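Long-range contact in hypothetical oxidoreductase YDHF (Escherichia coli, PDB 1OG6), which binds NADPH in an aldo-keto reductase alpha/beta barrel and may function as an oxidoreductase: residues Arg205-Ser210 with Gln256-Ile261. Residues are numbered along the deposited sequence; the frame is centred on the assembly and turned at random.
Sequences RPMAWS and QPLPII. With NAP (NADP nicotinamide-adenine-dinucleotide phosphate), chain F.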
ATOM      1  N   ARG C 205       6.346   8.042 -17.219  1.00 22.50           N
ATOM      2  CA  ARG C 205       5.088   8.354 -17.895  1.00 22.16           C
ATOM      3  C   ARG C 205       4.320   7.110 -18.279  1.00 20.80           C
ATOM      4  O   ARG C 205       4.794   6.321 -19.096  1.00 19.64           O
ATOM      5  CB  ARG C 205       5.338   9.175 -19.162  1.00 23.91           C
ATOM      6  CG  ARG C 205       5.137  10.679 -19.012  1.00 25.17           C
ATOM      7  CD  ARG C 205       6.338  11.394 -18.408  1.00 26.08           C
ATOM      8  NE  ARG C 205       6.128  11.778 -17.014  1.00 28.73           N
ATOM      9  CZ  ARG C 205       6.776  12.771 -16.412  1.00 29.08           C
ATOM     10  NH1 ARG C 205       7.670  13.479 -17.090  1.00 30.09           N
ATOM     11  NH2 ARG C 205       6.542  13.050 -15.134  1.00 27.00           N
ATOM     12  N   PRO C 206       3.110   6.936 -17.715  1.00 20.56           N
ATOM     13  CA  PRO C 206       2.215   5.800 -17.953  1.00 20.30           C
ATOM     14  C   PRO C 206       1.403   5.921 -19.222  1.00 19.58           C
ATOM     15  O   PRO C 206       0.738   6.923 -19.419  1.00 20.44           O
ATOM     16  CB  PRO C 206       1.310   5.829 -16.736  1.00 19.14           C
ATOM     17  CG  PRO C 206       1.112   7.275 -16.558  1.00 17.85           C
ATOM     18  CD  PRO C 206       2.528   7.817 -16.688  1.00 19.71           C
ATOM     19  N   MET C 207       1.464   4.910 -20.078  1.00 19.93           N
ATOM     20  CA  MET C 207       0.677   4.897 -21.305  1.00 21.69           C
ATOM     21  C   MET C 207      -0.701   4.485 -20.814  1.00 23.83           C
ATOM     22  O   MET C 207      -0.838   3.471 -20.145  1.00 25.40           O
ATOM     23  CB  MET C 207       1.252   3.867 -22.273  1.00 21.19           C
ATOM     24  CG  MET C 207       2.667   4.219 -22.704  1.00 21.21           C
ATOM     25  SD  MET C 207       3.570   2.930 -23.554  1.00 21.60           S
ATOM     26  CE  MET C 207       2.661   2.820 -25.087  1.00 20.84           C
ATOM     27  N   ALA C 208      -1.722   5.271 -21.118  1.00 25.74           N
ATOM     28  CA  ALA C 208      -3.056   4.962 -20.620  1.00 27.70           C
ATOM     29  C   ALA C 208      -3.933   4.261 -21.629  1.00 29.60           C
ATOM     30  O   ALA C 208      -4.172   4.780 -22.710  1.00 30.73           O
ATOM     31  CB  ALA C 208      -3.727   6.237 -20.152  1.00 26.91           C
ATOM     32  N   TRP C 209      -4.433   3.081 -21.279  1.00 31.89           N
ATOM     33  CA  TRP C 209      -5.284   2.374 -22.214  1.00 34.23           C
ATOM     34  C   TRP C 209      -6.767   2.442 -21.919  1.00 36.75           C
ATOM     35  O   TRP C 209      -7.186   2.681 -20.788  1.00 36.51           O
ATOM     36  CB  TRP C 209      -4.852   0.911 -22.378  1.00 32.87           C
ATOM     37  CG  TRP C 209      -4.788   0.036 -21.148  1.00 31.58           C
ATOM     38  CD1 TRP C 209      -3.681  -0.223 -20.380  1.00 30.88           C
ATOM     39  CD2 TRP C 209      -5.826  -0.823 -20.651  1.00 30.97           C
ATOM     40  NE1 TRP C 209      -3.962  -1.200 -19.454  1.00 30.34           N
ATOM     41  CE2 TRP C 209      -5.271  -1.586 -19.598  1.00 31.80           C
ATOM     42  CE3 TRP C 209      -7.170  -1.027 -20.998  1.00 30.15           C
ATOM     43  CZ2 TRP C 209      -6.017  -2.542 -18.889  1.00 31.55           C
ATOM     44  CZ3 TRP C 209      -7.911  -1.975 -20.294  1.00 29.51           C
ATOM     45  CH2 TRP C 209      -7.331  -2.720 -19.253  1.00 30.38           C
ATOM     46  N   SER C 210      -7.547   2.246 -22.976  1.00 39.64           N
ATOM     47  CA  SER C 210      -9.002   2.276 -22.928  1.00 42.02           C
ATOM     48  C   SER C 210      -9.552   3.540 -22.272  1.00 43.37           C
ATOM     49  O   SER C 210     -10.419   3.469 -21.397  1.00 44.02           O
ATOM     50  CB  SER C 210      -9.527   1.030 -22.211  1.00 42.41           C
ATOM     51  OG  SER C 210      -9.235  -0.139 -22.959  1.00 41.48           O
ATOM     52  N   GLN C 256       1.120  12.737 -16.053  1.00 24.49           N
ATOM     53  CA  GLN C 256       1.230  12.955 -17.498  1.00 23.21           C
ATOM     54  C   GLN C 256       1.153  11.729 -18.391  1.00 21.99           C
ATOM     55  O   GLN C 256       2.150  11.344 -18.992  1.00 22.01           O
ATOM     56  CB  GLN C 256       2.524  13.691 -17.817  1.00 24.44           C
ATOM     57  CG  GLN C 256       2.581  15.099 -17.279  1.00 28.96           C
ATOM     58  CD  GLN C 256       3.981  15.685 -17.369  1.00 31.52           C
ATOM     59  OE1 GLN C 256       4.641  15.577 -18.407  1.00 33.45           O
ATOM     60  NE2 GLN C 256       4.439  16.314 -16.282  1.00 30.98           N
ATOM     61  N   PRO C 257      -0.035  11.109 -18.502  1.00 20.37           N
ATOM     62  CA  PRO C 257      -0.210   9.921 -19.340  1.00 20.21           C
ATOM     63  C   PRO C 257      -0.174  10.149 -20.857  1.00 20.60           C
ATOM     64  O   PRO C 257      -0.462  11.246 -21.333  1.00 21.24           O
ATOM     65  CB  PRO C 257      -1.558   9.372 -18.867  1.00 19.84           C
ATOM     66  CG  PRO C 257      -2.262  10.568 -18.364  1.00 17.60           C
ATOM     67  CD  PRO C 257      -1.199  11.292 -17.620  1.00 17.41           C
ATOM     68  N   LEU C 258       0.200   9.105 -21.605  1.00 20.36           N
ATOM     69  CA  LEU C 258       0.244   9.148 -23.073  1.00 20.25           C
ATOM     70  C   LEU C 258      -0.956   8.340 -23.533  1.00 20.20           C
ATOM     71  O   LEU C 258      -0.874   7.117 -23.622  1.00 20.53           O
ATOM     72  CB  LEU C 258       1.497   8.466 -23.644  1.00 18.86           C
ATOM     73  CG  LEU C 258       2.863   8.509 -22.965  1.00 19.12           C
ATOM     74  CD1 LEU C 258       3.874   8.131 -24.005  1.00 18.27           C
ATOM     75  CD2 LEU C 258       3.188   9.872 -22.392  1.00 18.23           C
ATOM     76  N   PRO C 259      -2.083   9.006 -23.835  1.00 20.24           N
ATOM     77  CA  PRO C 259      -3.292   8.306 -24.278  1.00 19.18           C
ATOM     78  C   PRO C 259      -3.125   7.466 -25.537  1.00 18.44           C
ATOM     79  O   PRO C 259      -2.592   7.931 -26.531  1.00 17.82           O
ATOM     80  CB  PRO C 259      -4.303   9.436 -24.444  1.00 17.46           C
ATOM     81  CG  PRO C 259      -3.459  10.589 -24.781  1.00 19.59           C
ATOM     82  CD  PRO C 259      -2.288  10.461 -23.855  1.00 18.78           C
ATOM     83  N   ILE C 260      -3.581   6.218 -25.472  1.00 19.41           N
ATOM     84  CA  ILE C 260      -3.488   5.300 -26.601  1.00 20.64           C
ATOM     85  C   ILE C 260      -4.802   5.269 -27.373  1.00 21.68           C
ATOM     86  O   ILE C 260      -5.862   4.932 -26.839  1.00 21.50           O
ATOM     87  CB  ILE C 260      -3.156   3.851 -26.147  1.00 20.14           C
ATOM     88  CG1 ILE C 260      -1.949   3.844 -25.211  1.00 19.77           C
ATOM     89  CG2 ILE C 260      -2.834   2.999 -27.355  1.00 17.53           C
ATOM     90  CD1 ILE C 260      -1.592   2.471 -24.694  1.00 20.31           C
ATOM     91  N   ILE C 261      -4.714   5.629 -28.642  1.00 22.51           N
ATOM     92  CA  ILE C 261      -5.871   5.661 -29.509  1.00 23.96           C
ATOM     93  C   ILE C 261      -6.113   4.248 -30.036  1.00 25.64           C
ATOM     94  O   ILE C 261      -5.183   3.573 -30.468  1.00 26.27           O
ATOM     95  CB  ILE C 261      -5.632   6.669 -30.660  1.00 22.86           C
ATOM     96  CG1 ILE C 261      -5.229   8.024 -30.068  1.00 22.81           C
ATOM     97  CG2 ILE C 261      -6.891   6.836 -31.485  1.00 23.18           C
ATOM     98  CD1 ILE C 261      -4.874   9.088 -31.072  1.00 21.95           C
TER
HETATM   99  PA  NAP F1299     -10.329   2.912 -26.363  1.00 65.10           P
HETATM  100  O1A NAP F1299     -11.257   2.964 -25.302  0.62 64.24           O
HETATM  101  O2A NAP F1299      -9.407   4.034 -26.792  0.65 64.98           O
HETATM  102  O5B NAP F1299     -11.082   2.487 -27.715  1.00 64.28           O
HETATM  103  C5B NAP F1299     -12.319   3.164 -28.026  1.00 64.53           C
HETATM  104  C4B NAP F1299     -13.117   2.132 -28.894  0.78 63.66           C
HETATM  105  O4B NAP F1299     -14.383   2.852 -29.156  0.99 64.03           O
HETATM  106  C3B NAP F1299     -12.539   1.871 -30.309  0.60 63.31           C
HETATM  107  O3B NAP F1299     -12.677   0.471 -30.523  1.00 61.10           O
HETATM  108  C2B NAP F1299     -13.382   2.658 -31.293  0.90 63.55           C
HETATM  109  O2B NAP F1299     -13.744   1.918 -32.456  0.32 64.46           O
HETATM  110  C1B NAP F1299     -14.662   3.073 -30.511  1.00 63.65           C
HETATM  111  N9A NAP F1299     -14.964   4.476 -30.746  0.87 63.23           N
HETATM  112  C8A NAP F1299     -14.151   5.594 -30.799  1.00 63.22           C
HETATM  113  N7A NAP F1299     -14.793   6.723 -31.039  0.62 63.21           N
HETATM  114  C5A NAP F1299     -16.115   6.312 -31.150  1.00 62.95           C
HETATM  115  C6A NAP F1299     -17.275   7.065 -31.405  0.75 63.05           C
HETATM  116  N6A NAP F1299     -17.354   8.396 -31.603  0.65 63.07           N
HETATM  117  N1A NAP F1299     -18.494   6.364 -31.462  0.84 63.50           N
HETATM  118  N3A NAP F1299     -17.409   4.206 -31.018  1.00 62.63           N
HETATM  119  C4A NAP F1299     -16.221   4.920 -30.968  0.08 63.07           C
HETATM  120  O3  NAP F1299      -9.348   1.691 -26.101  0.77 64.09           O
HETATM  121  PN  NAP F1299      -9.365   0.195 -26.595  1.00 63.03           P
HETATM  122  O1N NAP F1299      -9.685  -0.923 -25.700  0.51 63.25           O
HETATM  123  O2N NAP F1299      -8.581   0.037 -27.858  0.87 62.48           O
HETATM  124  O5D NAP F1299      -7.982   0.065 -25.756  0.20 62.07           O
HETATM  125  C5D NAP F1299      -6.903   1.081 -25.778  1.00 60.15           C
HETATM  126  C4D NAP F1299      -5.597   0.507 -26.306  0.86 59.72           C
HETATM  127  O4D NAP F1299      -4.722   0.020 -25.256  0.38 59.19           O
HETATM  128  C3D NAP F1299      -5.677  -0.644 -27.374  1.00 59.64           C
HETATM  129  O3D NAP F1299      -5.576  -0.140 -28.711  0.60 60.33           O
HETATM  130  O2D NAP F1299      -3.419  -1.575 -27.869  1.00 58.46           O
HETATM  131  C1D NAP F1299      -4.151  -1.278 -25.611  1.00 58.72           C
HETATM  132  N1N NAP F1299      -4.528  -2.282 -24.546  0.62 57.85           N
HETATM  133  C2N NAP F1299      -3.620  -2.641 -23.515  1.00 57.16           C
HETATM  134  C3N NAP F1299      -4.008  -3.596 -22.575  0.81 57.37           C
HETATM  135  C7N NAP F1299      -3.024  -3.982 -21.463  0.35 57.19           C
HETATM  136  O7N NAP F1299      -3.403  -4.813 -20.678  1.00 57.01           O
HETATM  137  N7N NAP F1299      -1.841  -3.434 -21.377  1.00 56.79           N
HETATM  138  C4N NAP F1299      -5.329  -4.236 -22.632  1.00 57.29           C
HETATM  139  C5N NAP F1299      -6.214  -3.847 -23.679  0.56 57.44           C
HETATM  140  C6N NAP F1299      -5.836  -2.873 -24.650  0.76 57.27           C
HETATM  141  P2B NAP F1299     -13.834   2.552 -33.943  1.00 65.03           P
HETATM  142  O1X NAP F1299     -12.694   3.062 -34.819  0.58 64.55           O
HETATM  143  O2X NAP F1299     -15.127   2.085 -34.569  1.00 64.90           O
HETATM  144  O3X NAP F1299     -13.133   1.245 -34.237  0.91 65.47           O
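P206, A208, L258 and I260 join two parallel barrel strands through three backbone hydrogen bonds: L258 N to P206 O (3.1 Å), A208 N to L258 O (3.2 Å) and I260 N to A208 O (3.2 Å). The short strand axes cross at -41°, consistent with the twist between neighbouring strands of a barrel. The N-H groups of L258 and I260 face strand 207-209, while the backbones of P259 and I261 bond to V18 on strand 13-20.

Apolar contacts flank the bonds. M207 CB meets I260 CD1 at 4.0 Å, on the face shared with L258; on the other face A208 CB lies against P257 CB. At the strand entrance the R205 guanidinium and Q256 amide run side by side, stacked with planes 23° apart.

At the C-terminal end the pair reaches NADP. A chi1 of 57° turns the W209 indole away from 256-261 and lays its face over the nicotinamide, whose C3N lies 3.7 Å above the ring centre. N159 OD1 accepts from W209 NE1, a bond that would limit rotation of the indole. S210 OG is 2.9 Å from NAP O1N, and I260 CG2 packs beside the nicotinamide ribose.

Strand 179-182 flanks 207-209, strand 13-20 flanks 258-261, and helix 242-251 covers P257 and P259 from outside the barrel.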